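Local coordinates for phenylalanine ammonia-lyase (Rhodosporidium toruloides, PDB 1Y2M) that catalyses the non-oxidative deamination of L-phenylalanine and L-tyrosine to trans-cinnamic acid and p-coumaric acid, releasing ammonium, at the interface of chains A and B and the interface of chains A and C. Residues are numbered along the deposited sequence; one frame, centred on the assembly and turned at random. Chains: chain A/B/C, Phenylalanine ammonia-lyase.

The three contacts are patches of the interfaces of a homotetramer built as a dimer of dimers. Contact 1 faces chain B, whereas contacts 2 and 3 are patches of the interface with chain C. The C-alpha centres of contacts 1 and 3 lie about 21 Å apart, those of contacts 2 and 3 about 37 Å, and those of contacts 1 and 2 about 40 Å. Helix 468-484 serves both contacts with chain C, from chain A in contact 2 and from chain C in contact 3. Helix 368-391 enters contact 1 from both chains. Contact 3 includes residues of the cinnamate site, which probably ties assembly to the active site.

Contact 1: the interface of chains A and B. Residues chain A 389, 393-395, 411-412; chain B 315, 319-320, 325, 370.
The aliphatic part of B:Arg320 runs alongside A:Asn412 in the opposite direction, its CB 3.6 Å from the amide carbon CG of A:Asn412. The hydroxyl OG of A:Ser393 flanks CG of B:Arg320. With CG anti to the backbone N (chi1 -178°) and the chain extended as far as NE, B:Arg320 carries its guanidinium across to A:Glu389. In a side-on salt bridge, NE of B:Arg320 donates to OE1 of A:Glu389 at 2.9 Å, on the syn lone pair, and NH2 of B:Arg320 donates to OE2 of A:Glu389 at 3.0 Å. The carboxylate and guanidinium planes are nevertheless turned 60° apart, and the backbone O of A:Asn412 stands over the centre of one guanidinium face.

The amide of A:Asn412 is held at both ends. OD1 of A:Asn412 accepts from NE2 of B:Gln325 at 2.9 Å and from NE2 of B:Gln370 at 3.0 Å, the second donor standing above the carbonyl plane. ND2 of A:Asn412 donates to the backbone O of B:Leu315 at 3.0 Å, with a weak bond to OG1 of B:Thr319 besides. These partners should fix the rotation of the amide within this interface of the tetramer. Beyond the arginine, the backbone N of A:Thr394 donates to O of B:Thr319 at 2.8 Å.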
loop_
_atom_site.group_PDB
_atom_site.type_symbol
_atom_site.label_atom_id
_atom_site.label_comp_id
_atom_site.label_asym_id
_atom_site.label_seq_id
_atom_site.Cartn_x
_atom_site.Cartn_y
_atom_site.Cartn_z
ATOM N N GLU A 389 26.834 4.858 7.381
ATOM C CA GLU A 389 26.701 5.200 5.984
ATOM C C GLU A 389 27.202 6.638 5.686
ATOM O O GLU A 389 27.869 6.906 4.669
ATOM C CB GLU A 389 25.233 5.076 5.596
ATOM C CG GLU A 389 24.956 5.340 4.109
ATOM C CD GLU A 389 25.465 4.254 3.212
ATOM O OE1 GLU A 389 26.073 3.263 3.733
ATOM O OE2 GLU A 389 25.200 4.367 1.981
ATOM N N SER A 393 31.821 5.429 5.538
ATOM C CA SER A 393 31.653 4.617 4.321
ATOM C C SER A 393 32.183 5.286 3.059
ATOM O O SER A 393 32.016 6.509 2.837
ATOM C CB SER A 393 30.185 4.256 4.124
ATOM O OG SER A 393 29.756 3.449 5.212
ATOM N N THR A 394 32.868 4.466 2.266
ATOM C CA THR A 394 33.250 4.822 0.909
ATOM C C THR A 394 32.183 4.189 0.005
ATOM O O THR A 394 31.948 2.958 0.041
ATOM C CB THR A 394 34.613 4.197 0.583
ATOM O OG1 THR A 394 35.607 4.659 1.525
ATOM C CG2 THR A 394 35.003 4.508 -0.810
ATOM N N THR A 395 31.519 5.013 -0.792
ATOM C CA THR A 395 30.369 4.535 -1.544
ATOM C C THR A 395 30.496 4.700 -3.060
ATOM O O THR A 395 29.564 4.401 -3.802
ATOM C CB THR A 395 29.069 5.188 -1.057
ATOM O OG1 THR A 395 29.077 6.603 -1.302
ATOM C CG2 THR A 395 28.870 4.871 0.425
ATOM N N GLY A 411 29.882 -2.790 -5.018
ATOM C CA GLY A 411 28.523 -2.215 -5.063
ATOM C C GLY A 411 28.126 -1.322 -3.927
ATOM O O GLY A 411 26.937 -1.303 -3.522
ATOM N N ASN A 412 29.115 -0.602 -3.385
ATOM C CA ASN A 412 28.877 0.251 -2.210
ATOM C C ASN A 412 28.029 1.479 -2.466
ATOM O O ASN A 412 27.666 2.171 -1.533
ATOM C CB ASN A 412 30.198 0.610 -1.511
ATOM C CG ASN A 412 30.779 -0.559 -0.722
ATOM O OD1 ASN A 412 30.043 -1.476 -0.353
ATOM N ND2 ASN A 412 32.087 -0.548 -0.476
ATOM N N LEU B 315 35.918 -4.686 -0.010
ATOM C CA LEU B 315 34.693 -4.045 -0.493
ATOM C C LEU B 315 33.622 -3.938 0.548
ATOM O O LEU B 315 32.548 -3.391 0.279
ATOM C CB LEU B 315 34.144 -4.756 -1.723
ATOM C CG LEU B 315 34.936 -4.563 -3.022
ATOM C CD1 LEU B 315 34.404 -5.495 -4.117
ATOM C CD2 LEU B 315 34.844 -3.131 -3.504
ATOM N N THR B 319 35.828 -0.932 3.514
ATOM C CA THR B 319 35.297 0.273 2.878
ATOM C C THR B 319 33.887 0.707 3.305
ATOM O O THR B 319 33.586 1.915 3.276
ATOM C CB THR B 319 35.312 0.141 1.332
ATOM O OG1 THR B 319 34.696 -1.101 0.930
ATOM C CG2 THR B 319 36.717 0.226 0.817
ATOM N N ARG B 320 33.034 -0.238 3.696
ATOM C CA ARG B 320 31.648 0.112 4.032
ATOM C C ARG B 320 31.140 -0.835 5.120
ATOM O O ARG B 320 30.418 -1.809 4.864
ATOM C CB ARG B 320 30.734 0.118 2.786
ATOM C CG ARG B 320 29.282 0.542 3.100
ATOM C CD ARG B 320 28.583 0.851 1.813
ATOM N NE ARG B 320 27.189 1.347 1.882
ATOM C CZ ARG B 320 26.143 0.775 1.336
ATOM N NH1 ARG B 320 26.202 -0.460 0.837
ATOM N NH2 ARG B 320 24.986 1.431 1.350
ATOM N N GLN B 325 26.299 -6.235 6.220
ATOM C CA GLN B 325 26.864 -6.300 4.879
ATOM C C GLN B 325 28.133 -7.178 4.888
ATOM O O GLN B 325 28.350 -8.040 4.008
ATOM C CB GLN B 325 27.236 -4.909 4.397
ATOM C CG GLN B 325 27.675 -4.900 2.942
ATOM C CD GLN B 325 27.997 -3.518 2.439
ATOM O OE1 GLN B 325 27.259 -2.564 2.696
ATOM N NE2 GLN B 325 29.080 -3.410 1.639
ATOM N N GLN B 370 25.121 -5.610 -0.258
ATOM C CA GLN B 370 24.580 -4.306 0.020
ATOM C C GLN B 370 23.040 -4.354 0.008
ATOM O O GLN B 370 22.375 -3.558 0.683
ATOM C CB GLN B 370 25.137 -3.280 -0.979
ATOM C CG GLN B 370 26.635 -3.049 -0.924
ATOM C CD GLN B 370 27.414 -3.983 -1.771
ATOM O OE1 GLN B 370 26.871 -4.912 -2.328
ATOM N NE2 GLN B 370 28.713 -3.710 -1.911
#

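Contact 2: the interface of chains A and C. Residues chain A 477, 522, 695-696, 699; chain C 141-143, 158, 206.
The backbone of C:Gly141, C:Val142 and C:Leu143 passes A:Ser696 in an extended loop, and N of C:Leu143 donates to the hydroxyl OG of A:Ser696 at 3.1 Å. That hydroxyl, anti to its own carbonyl carbon (chi1 -61°), also makes a weak bond to O of C:Leu143.

C:Val142 is wedged among side chains of chain A. CG1 of C:Val142 lies over the face of the A:Tyr699 ring, 4.0 Å from the ring centroid, in a CH-pi contact. CB of C:Val142 meets the methyl CD2 of A:Leu522 at 3.5 Å, and CG2 touches CG1 of A:Val695. CG anti to the backbone N (chi1 167°) points the A:Tyr699 ring at C:Asn158, which it meets tip to tip; the amide ND2 of C:Asn158 donates to the phenol OH of A:Tyr699 at 3.1 Å, nearly straight and close to the amide plane. C:Arg206 packs through its aliphatic chain: CB comes to the edge of the A:Tyr477 ring, and CD lies 3.7 Å from CD1 of A:Leu522. A water joins the phenol OH of A:Tyr477 to N of C:Val142 and O of C:Arg206.

Chain A thus offers helices 468-484, 506-560 and 691-703, and loops of chain C fit against them at this interface of the tetramer.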
loop_
_atom_site.group_PDB
_atom_site.type_symbol
_atom_site.label_atom_id
_atom_site.label_comp_id
_atom_site.label_asym_id
_atom_site.label_seq_id
_atom_site.Cartn_x
_atom_site.Cartn_y
_atom_site.Cartn_z
ATOM N N TYR A 477 -4.676 14.693 8.972
ATOM C CA TYR A 477 -3.221 14.486 8.995
ATOM C C TYR A 477 -2.869 13.000 9.179
ATOM O O TYR A 477 -1.980 12.456 8.532
ATOM C CB TYR A 477 -2.555 15.293 10.123
ATOM C CG TYR A 477 -2.858 16.780 10.081
ATOM C CD1 TYR A 477 -2.975 17.451 8.889
ATOM C CD2 TYR A 477 -2.993 17.511 11.252
ATOM C CE1 TYR A 477 -3.249 18.813 8.861
ATOM C CE2 TYR A 477 -3.272 18.854 11.241
ATOM C CZ TYR A 477 -3.414 19.519 10.050
ATOM O OH TYR A 477 -3.673 20.882 9.990
ATOM N N LEU A 522 2.460 18.909 11.721
ATOM C CA LEU A 522 1.151 19.561 11.716
ATOM C C LEU A 522 0.267 18.921 12.817
ATOM O O LEU A 522 -0.395 19.601 13.615
ATOM C CB LEU A 522 0.480 19.419 10.369
ATOM C CG LEU A 522 1.095 20.181 9.205
ATOM C CD1 LEU A 522 0.452 19.744 7.900
ATOM C CD2 LEU A 522 0.937 21.607 9.329
ATOM N N VAL A 695 -1.856 27.752 15.779
ATOM C CA VAL A 695 -1.257 26.463 15.520
ATOM C C VAL A 695 -0.018 26.611 14.595
ATOM O O VAL A 695 0.973 25.940 14.788
ATOM C CB VAL A 695 -2.304 25.497 14.889
ATOM C CG1 VAL A 695 -1.666 24.180 14.521
ATOM C CG2 VAL A 695 -3.409 25.215 15.844
ATOM N N SER A 696 -0.084 27.514 13.596
ATOM C CA SER A 696 1.037 27.740 12.680
ATOM C C SER A 696 2.295 28.200 13.416
ATOM O O SER A 696 3.407 27.774 13.104
ATOM C CB SER A 696 0.677 28.754 11.590
ATOM O OG SER A 696 -0.427 28.276 10.810
ATOM N N TYR A 699 3.678 25.012 14.839
ATOM C CA TYR A 699 4.265 24.252 13.726
ATOM C C TYR A 699 5.597 24.809 13.310
ATOM O O TYR A 699 6.552 24.074 13.128
ATOM C CB TYR A 699 3.299 24.291 12.575
ATOM C CG TYR A 699 3.822 23.837 11.261
ATOM C CD1 TYR A 699 3.948 22.464 10.932
ATOM C CD2 TYR A 699 4.165 24.768 10.335
ATOM C CE1 TYR A 699 4.418 22.069 9.647
ATOM C CE2 TYR A 699 4.642 24.410 9.090
ATOM C CZ TYR A 699 4.763 23.058 8.755
ATOM O OH TYR A 699 5.204 22.690 7.491
ATOM N N GLY C 141 -6.254 25.784 10.043
ATOM C CA GLY C 141 -5.233 25.165 9.233
ATOM C C GLY C 141 -3.958 25.959 9.250
ATOM O O GLY C 141 -3.944 27.131 9.710
ATOM N N VAL C 142 -2.885 25.295 8.796
ATOM C CA VAL C 142 -1.539 25.874 8.847
ATOM C C VAL C 142 -1.153 26.576 7.557
ATOM O O VAL C 142 -1.255 26.019 6.453
ATOM C CB VAL C 142 -0.481 24.828 9.292
ATOM C CG1 VAL C 142 0.909 25.373 9.176
ATOM C CG2 VAL C 142 -0.729 24.477 10.738
ATOM N N LEU C 143 -0.692 27.818 7.755
ATOM C CA LEU C 143 -0.151 28.687 6.723
ATOM C C LEU C 143 1.063 29.425 7.293
ATOM O O LEU C 143 1.201 29.553 8.517
ATOM C CB LEU C 143 -1.215 29.687 6.317
ATOM C CG LEU C 143 -2.413 29.243 5.486
ATOM C CD1 LEU C 143 -3.579 30.246 5.509
ATOM C CD2 LEU C 143 -1.982 28.855 4.069
ATOM N N ASN C 158 2.465 25.254 1.944
ATOM C CA ASN C 158 1.343 24.859 2.805
ATOM C C ASN C 158 -0.016 25.479 2.435
ATOM O O ASN C 158 -0.987 25.362 3.204
ATOM C CB ASN C 158 1.705 25.153 4.257
ATOM C CG ASN C 158 2.658 24.144 4.816
ATOM O OD1 ASN C 158 2.636 22.969 4.408
ATOM N ND2 ASN C 158 3.483 24.578 5.787
ATOM N N ARG C 206 -3.858 21.491 3.799
ATOM C CA ARG C 206 -4.272 20.376 4.584
ATOM C C ARG C 206 -5.218 20.746 5.704
ATOM O O ARG C 206 -5.273 21.895 6.203
ATOM C CB ARG C 206 -3.049 19.661 5.185
ATOM C CG ARG C 206 -2.003 19.200 4.167
ATOM C CD ARG C 206 -0.953 18.318 4.838
ATOM N NE ARG C 206 0.012 17.641 3.963
ATOM C CZ ARG C 206 1.220 18.064 3.648
ATOM N NH1 ARG C 206 1.658 19.227 4.085
ATOM N NH2 ARG C 206 1.998 17.306 2.914
HETATM O O HOH W 1 -3.116 22.632 7.885
#

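Contact 3: the interface of chains A and C. Residues chain A 137-138, 140, 207, 215, 496, 500; chain C 468-469, 472.
A salt bridge joins A:Glu496 and C:Lys468 across the interface: the side-chain amine NZ of C:Lys468 donates to the carboxylate OE2 of A:Glu496 at 2.8 Å, approaching from above the carboxylate plane. The lysine chain bends at both of its last torsions (chi3 -73°, chi4 -57°), which turns its tip toward the glutamate. Within chain A, the amide NE2 of A:Gln500 donates to OE1 of A:Glu496 at 2.9 Å, on the anti lone pair, and is likely to steady the other end of the carboxylate. An alanine in place of A:Glu496 would probably leave the C:Lys468 amine without its salt-bridge partner and the A:Gln500 amide freer to turn.

Water supplies a further polar link, joining O of A:Gly207 to O of C:Gly469 at 2.8 Å from each oxygen.

Packing accounts for the remaining contacts. The imidazole of A:His137 lies beside C:Lys468, both side chains pointing the same way, with CD2 of A:His137 3.7 Å from CB of C:Lys468; the backbone N of C:Gly469 meets the ring at its edge. The sulfur SG of A:Cys140 rests 3.8 Å from CA of C:Gly469. C:Ile472 pushes its CD1 between A:Gln138 and A:Gln500, 3.5 Å from NE2 of A:Gln500.

A:Glu496 and C:Lys468 both belong to the cinnamate-binding site, so this contact brings active-site residues together from two subunits, and a complete site is likely to depend on the assembled tetramer.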
loop_
_atom_site.group_PDB
_atom_site.type_symbol
_atom_site.label_atom_id
_atom_site.label_comp_id
_atom_site.label_asym_id
_atom_site.label_seq_id
_atom_site.Cartn_x
_atom_site.Cartn_y
_atom_site.Cartn_z
ATOM N N HIS A 137 25.410 12.581 -19.707
ATOM C CA HIS A 137 24.201 11.766 -19.753
ATOM C C HIS A 137 23.449 11.835 -18.438
ATOM O O HIS A 137 22.238 11.532 -18.390
ATOM C CB HIS A 137 24.494 10.338 -20.222
ATOM C CG HIS A 137 25.090 9.437 -19.171
ATOM N ND1 HIS A 137 26.440 9.416 -18.892
ATOM C CD2 HIS A 137 24.524 8.541 -18.329
ATOM C CE1 HIS A 137 26.681 8.518 -17.952
ATOM N NE2 HIS A 137 25.538 7.989 -17.579
ATOM N N GLN A 138 24.144 12.223 -17.365
ATOM C CA GLN A 138 23.496 12.255 -16.025
ATOM C C GLN A 138 22.861 13.587 -15.705
ATOM O O GLN A 138 22.086 13.680 -14.712
ATOM C CB GLN A 138 24.502 11.887 -14.948
ATOM C CG GLN A 138 24.863 10.382 -14.919
ATOM C CD GLN A 138 23.711 9.486 -14.566
ATOM O OE1 GLN A 138 22.794 9.896 -13.891
ATOM N NE2 GLN A 138 23.799 8.222 -14.957
ATOM N N CYS A 140 20.287 15.093 -16.631
ATOM C CA CYS A 140 19.115 14.775 -17.404
ATOM C C CYS A 140 17.811 14.995 -16.644
ATOM O O CYS A 140 16.800 14.457 -17.059
ATOM C CB CYS A 140 19.201 13.302 -17.851
ATOM S SG CYS A 140 19.241 12.112 -16.457
ATOM N N GLY A 207 14.752 11.815 -10.416
ATOM C CA GLY A 207 15.475 11.192 -11.527
ATOM C C GLY A 207 16.411 10.098 -11.071
ATOM O O GLY A 207 16.816 9.279 -11.884
ATOM N N LEU A 215 23.213 8.974 -8.786
ATOM C CA LEU A 215 24.015 9.384 -9.927
ATOM C C LEU A 215 23.659 10.771 -10.473
ATOM O O LEU A 215 24.542 11.626 -10.585
ATOM C CB LEU A 215 23.886 8.310 -11.035
ATOM C CG LEU A 215 24.490 6.945 -10.801
ATOM C CD1 LEU A 215 24.004 6.056 -11.887
ATOM C CD2 LEU A 215 26.039 7.045 -10.838
ATOM N N GLU A 496 18.130 0.554 -16.542
ATOM C CA GLU A 496 19.395 0.626 -17.294
ATOM C C GLU A 496 19.781 -0.716 -17.930
ATOM O O GLU A 496 20.790 -1.319 -17.583
ATOM C CB GLU A 496 20.544 1.150 -16.409
ATOM C CG GLU A 496 21.714 1.719 -17.191
ATOM C CD GLU A 496 23.054 1.088 -16.821
ATOM O OE1 GLU A 496 23.480 1.027 -15.620
ATOM O OE2 GLU A 496 23.697 0.672 -17.781
ATOM N N GLN A 500 20.994 -2.323 -13.650
ATOM C CA GLN A 500 20.562 -1.846 -12.329
ATOM C C GLN A 500 19.226 -2.482 -11.925
ATOM O O GLN A 500 18.354 -1.793 -11.412
ATOM C CB GLN A 500 20.485 -0.297 -12.270
ATOM C CG GLN A 500 21.813 0.344 -12.755
ATOM C CD GLN A 500 21.991 1.775 -12.371
ATOM O OE1 GLN A 500 21.469 2.228 -11.340
ATOM N NE2 GLN A 500 22.735 2.493 -13.202
ATOM N N LYS C 468 21.228 7.178 -21.420
ATOM C CA LYS C 468 21.338 6.188 -20.328
ATOM C C LYS C 468 20.813 6.802 -19.020
ATOM O O LYS C 468 20.086 6.139 -18.254
ATOM C CB LYS C 468 22.800 5.765 -20.131
ATOM C CG LYS C 468 23.050 4.822 -18.975
ATOM C CD LYS C 468 24.530 4.463 -18.865
ATOM C CE LYS C 468 24.991 3.523 -19.958
ATOM N NZ LYS C 468 24.202 2.230 -20.006
ATOM N N GLY C 469 21.120 8.067 -18.770
ATOM C CA GLY C 469 20.567 8.768 -17.594
ATOM C C GLY C 469 19.040 8.816 -17.600
ATOM O O GLY C 469 18.358 8.686 -16.569
ATOM N N ILE C 472 17.377 5.595 -16.610
ATOM C CA ILE C 472 17.386 5.518 -15.149
ATOM C C ILE C 472 16.289 6.405 -14.576
ATOM O O ILE C 472 15.531 5.990 -13.695
ATOM C CB ILE C 472 18.802 5.862 -14.602
ATOM C CG1 ILE C 472 19.785 4.772 -15.013
ATOM C CG2 ILE C 472 18.781 6.062 -13.079
ATOM C CD1 ILE C 472 21.230 5.160 -14.908
HETATM O O HOH W 2 18.675 9.697 -13.934
#